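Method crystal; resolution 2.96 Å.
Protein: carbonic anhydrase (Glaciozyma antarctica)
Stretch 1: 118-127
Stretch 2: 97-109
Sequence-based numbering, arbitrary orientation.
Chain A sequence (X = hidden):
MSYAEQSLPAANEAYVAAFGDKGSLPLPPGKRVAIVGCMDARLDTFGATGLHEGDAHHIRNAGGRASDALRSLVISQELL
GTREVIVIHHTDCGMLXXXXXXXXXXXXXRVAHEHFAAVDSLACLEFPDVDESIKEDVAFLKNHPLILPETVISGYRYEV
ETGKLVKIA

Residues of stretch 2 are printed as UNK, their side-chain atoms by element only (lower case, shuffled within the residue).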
ATOM      1  N   ALA A 118       0.644 -18.977  14.693  1.00 18.43           N
ATOM      2  CA  ALA A 118       0.572 -18.113  13.518  1.00 17.12           C
ATOM      3  C   ALA A 118       0.736 -16.656  13.957  1.00 16.89           C
ATOM      4  O   ALA A 118       1.622 -15.949  13.465  1.00 16.65           O
ATOM      5  CB  ALA A 118      -0.740 -18.334  12.783  1.00 16.62           C
ATOM      6  N   VAL A 119      -0.076 -16.232  14.934  1.00 16.45           N
ATOM      7  CA  VAL A 119      -0.025 -14.840  15.450  1.00 15.70           C
ATOM      8  C   VAL A 119       1.400 -14.496  15.853  1.00 14.30           C
ATOM      9  O   VAL A 119       1.877 -13.409  15.558  1.00 13.86           O
ATOM     10  CB  VAL A 119      -1.034 -14.495  16.607  1.00 16.73           C
ATOM     11  CG1 VAL A 119      -2.090 -15.571  16.833  1.00 17.01           C
ATOM     12  CG2 VAL A 119      -0.330 -14.201  17.923  1.00 17.16           C
ATOM     13  N   ASP A 120       2.062 -15.452  16.510  1.00 13.32           N
ATOM     14  CA  ASP A 120       3.387 -15.281  17.102  1.00 12.62           C
ATOM     15  C   ASP A 120       4.477 -15.100  16.066  1.00 12.67           C
ATOM     16  O   ASP A 120       5.560 -14.630  16.398  1.00 12.30           O
ATOM     17  CB  ASP A 120       3.739 -16.501  17.944  1.00 12.43           C
ATOM     18  CG  ASP A 120       3.189 -16.443  19.374  1.00 12.27           C
ATOM     19  OD1 ASP A 120       2.386 -15.559  19.759  1.00 11.88           O
ATOM     20  OD2 ASP A 120       3.613 -17.325  20.134  1.00 12.12           O
ATOM     21  N   SER A 121       4.189 -15.458  14.819  1.00 13.27           N
ATOM     22  CA  SER A 121       5.121 -15.254  13.710  1.00 14.02           C
ATOM     23  C   SER A 121       5.059 -13.899  12.996  1.00 14.69           C
ATOM     24  O   SER A 121       5.838 -13.650  12.090  1.00 14.48           O
ATOM     25  CB  SER A 121       4.931 -16.367  12.676  1.00 14.53           C
ATOM     26  OG  SER A 121       3.683 -16.289  12.010  1.00 14.55           O
ATOM     27  N   LEU A 122       4.148 -13.023  13.398  1.00 16.35           N
ATOM     28  CA  LEU A 122       4.084 -11.646  12.842  1.00 17.72           C
ATOM     29  C   LEU A 122       4.999 -10.634  13.527  1.00 17.05           C
ATOM     30  O   LEU A 122       4.768 -10.264  14.678  1.00 17.24           O
ATOM     31  CB  LEU A 122       2.674 -11.076  12.988  1.00 18.91           C
ATOM     32  CG  LEU A 122       1.599 -11.665  12.089  1.00 19.98           C
ATOM     33  CD1 LEU A 122       0.297 -10.987  12.487  1.00 20.19           C
ATOM     34  CD2 LEU A 122       1.924 -11.472  10.600  1.00 20.22           C
ATOM     35  N   ALA A 123       6.020 -10.166  12.830  1.00 16.22           N
ATOM     36  CA  ALA A 123       6.736  -9.011  13.312  1.00 15.39           C
ATOM     37  C   ALA A 123       5.864  -7.848  12.881  1.00 15.45           C
ATOM     38  O   ALA A 123       5.651  -7.647  11.668  1.00 15.95           O
ATOM     39  CB  ALA A 123       8.122  -8.928  12.708  1.00 15.02           C
ATOM     40  N   CYS A 124       5.340  -7.102  13.856  1.00 14.97           N
ATOM     41  CA  CYS A 124       4.479  -5.968  13.560  1.00 14.92           C
ATOM     42  C   CYS A 124       5.207  -4.751  13.015  1.00 14.88           C
ATOM     43  O   CYS A 124       4.608  -3.975  12.276  1.00 15.56           O
ATOM     44  CB  CYS A 124       3.661  -5.580  14.775  1.00 15.06           C
ATOM     45  SG  CYS A 124       2.612  -6.941  15.323  1.00 15.17           S
ATOM     46  N   LEU A 125       6.484  -4.575  13.373  1.00 14.25           N
ATOM     47  CA  LEU A 125       7.279  -3.447  12.876  1.00 13.48           C
ATOM     48  C   LEU A 125       6.819  -2.071  13.460  1.00 13.83           C
ATOM     49  O   LEU A 125       6.922  -1.034  12.805  1.00 13.45           O
ATOM     50  CB  LEU A 125       7.261  -3.391  11.341  1.00 13.09           C
ATOM     51  CG  LEU A 125       7.748  -4.423  10.303  1.00 12.59           C
ATOM     52  CD1 LEU A 125       8.058  -5.754  10.907  1.00 12.25           C
ATOM     53  CD2 LEU A 125       6.779  -4.550   9.154  1.00 12.49           C
ATOM     54  N   GLU A 126       6.354  -2.077  14.714  1.00 14.24           N
ATOM     55  CA  GLU A 126       6.062  -0.869  15.495  1.00 14.00           C
ATOM     56  C   GLU A 126       7.295   0.037  15.645  1.00 13.94           C
ATOM     57  O   GLU A 126       8.432  -0.370  15.409  1.00 13.20           O
ATOM     58  CB  GLU A 126       5.495  -1.274  16.866  1.00 14.36           C
ATOM     59  CG  GLU A 126       6.496  -1.881  17.853  1.00 14.82           C
ATOM     60  CD  GLU A 126       6.548  -3.382  17.849  1.00 14.70           C
ATOM     61  OE1 GLU A 126       6.169  -3.998  16.843  1.00 14.53           O
ATOM     62  OE2 GLU A 126       6.975  -3.933  18.885  1.00 15.28           O
ATOM     63  N   PHE A 127       7.051   1.288  15.998  1.00 14.36           N
ATOM     64  CA  PHE A 127       8.128   2.217  16.274  1.00 14.71           C
ATOM     65  C   PHE A 127       7.724   3.188  17.361  1.00 15.33           C
ATOM     66  O   PHE A 127       6.538   3.492  17.536  1.00 15.45           O
ATOM     67  CB  PHE A 127       8.605   2.982  15.017  1.00 15.00           C
ATOM     68  CG  PHE A 127       7.489   3.593  14.164  1.00 15.09           C
ATOM     69  CD1 PHE A 127       7.011   4.897  14.414  1.00 15.13           C
ATOM     70  CD2 PHE A 127       6.952   2.890  13.080  1.00 14.81           C
ATOM     71  CE1 PHE A 127       6.002   5.455  13.636  1.00 14.77           C
ATOM     72  CE2 PHE A 127       5.945   3.446  12.304  1.00 14.78           C
ATOM     73  CZ  PHE A 127       5.476   4.732  12.576  1.00 14.83           C
ATOM     74  N   UNK A  97       1.463   3.138  19.072  1.00 18.03           N
ATOM     75  CA  UNK A  97       0.660   2.823  20.230  1.00 18.24           C
ATOM     76  C   UNK A  97       0.863   1.409  20.782  1.00 18.70           C
ATOM     77  O   UNK A  97       0.315   1.102  21.836  1.00 19.62           O
ATOM     78  o   UNK A  97      -1.230   1.951  18.983  1.00 18.12           O
ATOM     79  c   UNK A  97      -0.828   2.982  19.901  1.00 18.18           C
ATOM     80  c   UNK A  97      -1.098   4.359  19.305  1.00 18.21           C
ATOM     81  N   UNK A  98       1.622   0.543  20.114  1.00 18.57           N
ATOM     82  CA  UNK A  98       1.777  -0.821  20.633  1.00 18.78           C
ATOM     83  C   UNK A  98       3.105  -1.533  20.331  1.00 18.52           C
ATOM     84  O   UNK A  98       3.977  -1.037  19.602  1.00 16.58           O
ATOM     85  c   UNK A  98       1.114  -2.995  16.064  1.00 20.62           C
ATOM     86  c   UNK A  98       0.705  -1.715  16.344  1.00 20.37           C
ATOM     87  c   UNK A  98       1.199  -3.451  18.434  1.00 21.56           C
ATOM     88  c   UNK A  98       0.784  -2.155  18.719  1.00 20.30           C
ATOM     89  c   UNK A  98       1.355  -3.875  17.109  1.00 21.53           C
ATOM     90  c   UNK A  98       0.617  -1.692  20.135  1.00 19.21           C
ATOM     91  c   UNK A  98       0.549  -1.293  17.659  1.00 20.30           C
ATOM     92  N   UNK A  99       3.221  -2.716  20.932  1.00 19.27           N
ATOM     93  CA  UNK A  99       4.375  -3.578  20.774  1.00 20.16           C
ATOM     94  C   UNK A  99       3.909  -4.921  20.291  1.00 18.79           C
ATOM     95  O   UNK A  99       2.765  -5.283  20.489  1.00 17.90           O
ATOM     96  c   UNK A  99       7.223  -3.640  23.361  1.00 25.73           C
ATOM     97  n   UNK A  99       6.620  -4.658  24.219  1.00 26.51           N
ATOM     98  c   UNK A  99       6.598  -3.703  21.971  1.00 24.40           C
ATOM     99  c   UNK A  99       5.089  -3.736  22.094  1.00 21.94           C
ATOM    100  n   UNK A  99       6.658  -3.408  26.170  1.00 26.81           N
ATOM    101  c   UNK A  99       6.363  -4.524  25.521  1.00 27.58           C
ATOM    102  n   UNK A  99       5.788  -5.522  26.183  1.00 28.99           N
ATOM    103  N   UNK A 100       4.791  -5.667  19.645  1.00 18.61           N
ATOM    104  CA  UNK A 100       4.354  -6.877  18.923  1.00 18.60           C
ATOM    105  C   UNK A 100       3.794  -7.939  19.841  1.00 18.26           C
ATOM    106  O   UNK A 100       2.822  -8.603  19.499  1.00 19.42           O
ATOM    107  c   UNK A 100       5.473  -7.477  18.077  1.00 18.46           C
ATOM    108  o   UNK A 100       5.662  -6.706  16.907  1.00 18.81           O
ATOM    109  N   UNK A 101       4.408  -8.091  21.006  1.00 17.79           N
ATOM    110  CA  UNK A 101       3.942  -9.052  21.986  1.00 17.50           C
ATOM    111  C   UNK A 101       2.569  -8.666  22.512  1.00 16.74           C
ATOM    112  O   UNK A 101       1.738  -9.555  22.734  1.00 17.24           O
ATOM    113  c   UNK A 101       4.939  -9.215  23.131  1.00 17.89           C
ATOM    114  o   UNK A 101       5.820  -7.006  23.053  1.00 19.15           O
ATOM    115  c   UNK A 101       5.310  -7.902  23.767  1.00 18.41           C
ATOM    116  o   UNK A 101       5.107  -7.762  24.986  1.00 18.79           O
ATOM    117  N   UNK A 102       2.312  -7.368  22.677  1.00 15.44           N
ATOM    118  CA  UNK A 102       0.984  -6.915  23.133  1.00 14.99           C
ATOM    119  C   UNK A 102      -0.071  -7.307  22.128  1.00 15.14           C
ATOM    120  O   UNK A 102      -1.139  -7.818  22.509  1.00 15.30           O
ATOM    121  c   UNK A 102       1.978  -4.791  24.182  1.00 15.15           C
ATOM    122  n   UNK A 102       1.722  -2.799  25.492  1.00 15.65           N
ATOM    123  c   UNK A 102       0.897  -5.408  23.320  1.00 14.86           C
ATOM    124  c   UNK A 102       1.819  -3.293  24.276  1.00 15.44           C
ATOM    125  o   UNK A 102       1.775  -2.582  23.263  1.00 15.72           O
ATOM    126  N   UNK A 103       0.231  -7.076  20.844  1.00 14.80           N
ATOM    127  CA  UNK A 103      -0.686  -7.443  19.786  1.00 14.84           C
ATOM    128  C   UNK A 103      -0.893  -8.955  19.716  1.00 14.66           C
ATOM    129  O   UNK A 103      -2.030  -9.415  19.547  1.00 14.45           O
ATOM    130  c   UNK A 103      -1.564  -6.244  16.421  1.00 15.65           C
ATOM    131  c   UNK A 103      -0.215  -6.942  18.425  1.00 15.13           C
ATOM    132  c   UNK A 103      -0.579  -8.536  16.406  1.00 15.00           C
ATOM    133  c   UNK A 103      -1.155  -7.419  17.281  1.00 15.33           C
ATOM    134  N   UNK A 104       0.199  -9.710  19.825  1.00 14.09           N
ATOM    135  CA  UNK A 104       0.112 -11.160  19.840  1.00 14.27           C
ATOM    136  C   UNK A 104      -0.899 -11.648  20.869  1.00 14.91           C
ATOM    137  O   UNK A 104      -1.829 -12.388  20.528  1.00 14.19           O
ATOM    138  n   UNK A 104       3.766 -11.963  19.161  1.00 13.29           N
ATOM    139  c   UNK A 104       1.473 -11.785  20.143  1.00 14.02           C
ATOM    140  c   UNK A 104       2.437 -11.665  19.023  1.00 13.53           C
ATOM    141  c   UNK A 104       2.273 -11.227  17.753  1.00 13.45           C
ATOM    142  n   UNK A 104       3.496 -11.282  17.143  1.00 13.24           N
ATOM    143  c   UNK A 104       4.381 -11.732  18.012  1.00 13.55           C
ATOM    144  N   UNK A 105      -0.701 -11.215  22.121  1.00 15.71           N
ATOM    145  CA  UNK A 105      -1.555 -11.600  23.248  1.00 16.45           C
ATOM    146  C   UNK A 105      -3.009 -11.198  23.075  1.00 17.31           C
ATOM    147  O   UNK A 105      -3.916 -11.814  23.672  1.00 17.85           O
ATOM    148  N   UNK A 106      -3.229 -10.166  22.258  1.00 17.21           N
ATOM    149  CA  UNK A 106      -4.571  -9.662  21.972  1.00 17.10           C
ATOM    150  C   UNK A 106      -5.297 -10.585  21.033  1.00 16.92           C
ATOM    151  O   UNK A 106      -6.348 -11.118  21.357  1.00 16.82           O
ATOM    152  c   UNK A 106      -4.461  -8.295  21.321  1.00 17.06           C
ATOM    153  c   UNK A 106      -6.109  -7.087  22.712  1.00 16.86           C
ATOM    154  c   UNK A 106      -5.692  -7.426  21.301  1.00 17.03           C
ATOM    155  c   UNK A 106      -5.328  -6.153  20.563  1.00 17.68           C
ATOM    156  N   UNK A 107      -4.692 -10.788  19.873  1.00 16.48           N
ATOM    157  CA  UNK A 107      -5.256 -11.620  18.854  1.00 16.33           C
ATOM    158  C   UNK A 107      -5.429 -13.025  19.407  1.00 16.90           C
ATOM    159  O   UNK A 107      -6.358 -13.743  19.011  1.00 16.44           O
ATOM    160  c   UNK A 107      -4.349 -11.620  17.614  1.00 16.00           C
ATOM    161  c   UNK A 107      -4.309 -10.220  17.037  1.00 15.84           C
ATOM    162  c   UNK A 107      -4.829 -12.615  16.560  1.00 15.79           C
ATOM    163  N   UNK A 108      -4.531 -13.412  20.320  1.00 17.76           N
ATOM    164  CA  UNK A 108      -4.626 -14.709  21.037  1.00 18.50           C
ATOM    165  C   UNK A 108      -5.927 -14.876  21.816  1.00 19.21           C
ATOM    166  O   UNK A 108      -6.481 -15.971  21.898  1.00 18.40           O
ATOM    167  c   UNK A 108      -2.237 -15.543  21.349  1.00 17.85           C
ATOM    168  c   UNK A 108       0.185 -15.952  21.742  1.00 18.94           C
ATOM    169  c   UNK A 108      -3.447 -14.900  21.998  1.00 18.00           C
ATOM    170  n   UNK A 108       0.975 -16.927  22.548  1.00 19.99           N
ATOM    171  c   UNK A 108      -1.173 -15.804  22.377  1.00 18.11           C
ATOM    172  N   UNK A 109      -6.405 -13.764  22.359  1.00 20.88           N
ATOM    173  CA  UNK A 109      -7.630 -13.742  23.137  1.00 22.57           C
ATOM    174  C   UNK A 109      -8.902 -13.883  22.282  1.00 22.61           C
ATOM    175  O   UNK A 109      -9.974 -14.090  22.847  1.00 22.38           O
ATOM    176  c   UNK A 109      -6.701 -12.394  25.183  1.00 24.68           C
ATOM    177  c   UNK A 109      -6.927 -13.042  27.621  1.00 30.51           C
ATOM    178  c   UNK A 109      -7.694 -12.464  24.005  1.00 23.86           C
ATOM    179  n   UNK A 109      -7.544 -14.417  27.577  1.00 32.72           N
ATOM    180  c   UNK A 109      -7.411 -12.145  26.502  1.00 27.22           C
TER

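Position 97 has three side-chain atoms, a carbon carrying one oxygen and one carbon. It points away from stretch 1 and touches none of it: Thr97, whose hydroxyl is hydrogen-bonded elsewhere in the structure.

Position 98 carries one carbon and then a six-membered carbon ring, one ring carbon of which lies 3.7 Å from CB of Cys124: Phe98. A buried, wholly apolar ring suits this place, where CE2 makes that contact.

At position 99 three carbons and a nitrogen lead to a carbon bearing two more nitrogens, a guanidinium; one carbon of the chain lies 3.1 Å from OE2 of Glu126. This is Arg99, the carbon is CG, and the residue occupies the N-cap position.

Position 100 has one carbon and one oxygen, the latter 3.1 Å from the backbone N of Cys124 and 2.8 Å from OE1 of Glu126. This is Ser100. Its small hydroxyl can accept and donate at once: Cys124 N gives a hydrogen bond to OG, and OG gives one to Glu126 OE1.

Position 101 shows two carbons, the second with two oxygens, and makes no contact with stretch 1. It is Asp101, whose carboxylate forms a salt bridge with Arg99 (NH2 to OD2, 2.6 Å).

Position 102 has three carbons, the third carrying an oxygen and a nitrogen, and makes no contact with stretch 1: Gln102. Its OE1 accepts a hydrogen bond from Arg99 N at 2.7 Å, just before the helix.

Position 103 has four carbons forked at the second; it points toward stretch 1, with a terminal carbon 3.7 Å from SG of Cys124. Hence Leu103, whose CD2 makes this buried apolar contact.

Position 104 has one carbon and then a five-membered ring of three carbons and two nitrogens; one nitrogen lies 3.0 Å from Leu122 O, and Asp120 CA sits over the ring face. This is His104: NE2 donates to Leu122 O, and Asp120 CA makes a CH-pi contact.

Position 105 has no side-chain atoms and is Gly105. Position 106, four carbons forked at the second, is Leu106; neither touches stretch 1.

Position 107 has one carbon bearing two others, one of them 4.0 Å from CG1 of Val119: Val107, whose CG1 makes a compact apolar match.

Position 108 runs through four carbons to a nitrogen 3.4 Å from Asp120 OD1: Lys108, whose reach allows a salt bridge through NZ. Position 109 has the same composition, but Lys109 lies out of reach.

The contact therefore combines apolar packing around Val119 and Cys124 with directed polar bonds. Glu126 grips the helix start, its OE2 accepting from Ser100 N at 2.9 Å; His104 NE2 holds the end of the Val119–Leu122 turn through Leu122 O, and Lys108 adds a charged link.

Stretch 2 (97-109) TFRSDQLHGLVKK
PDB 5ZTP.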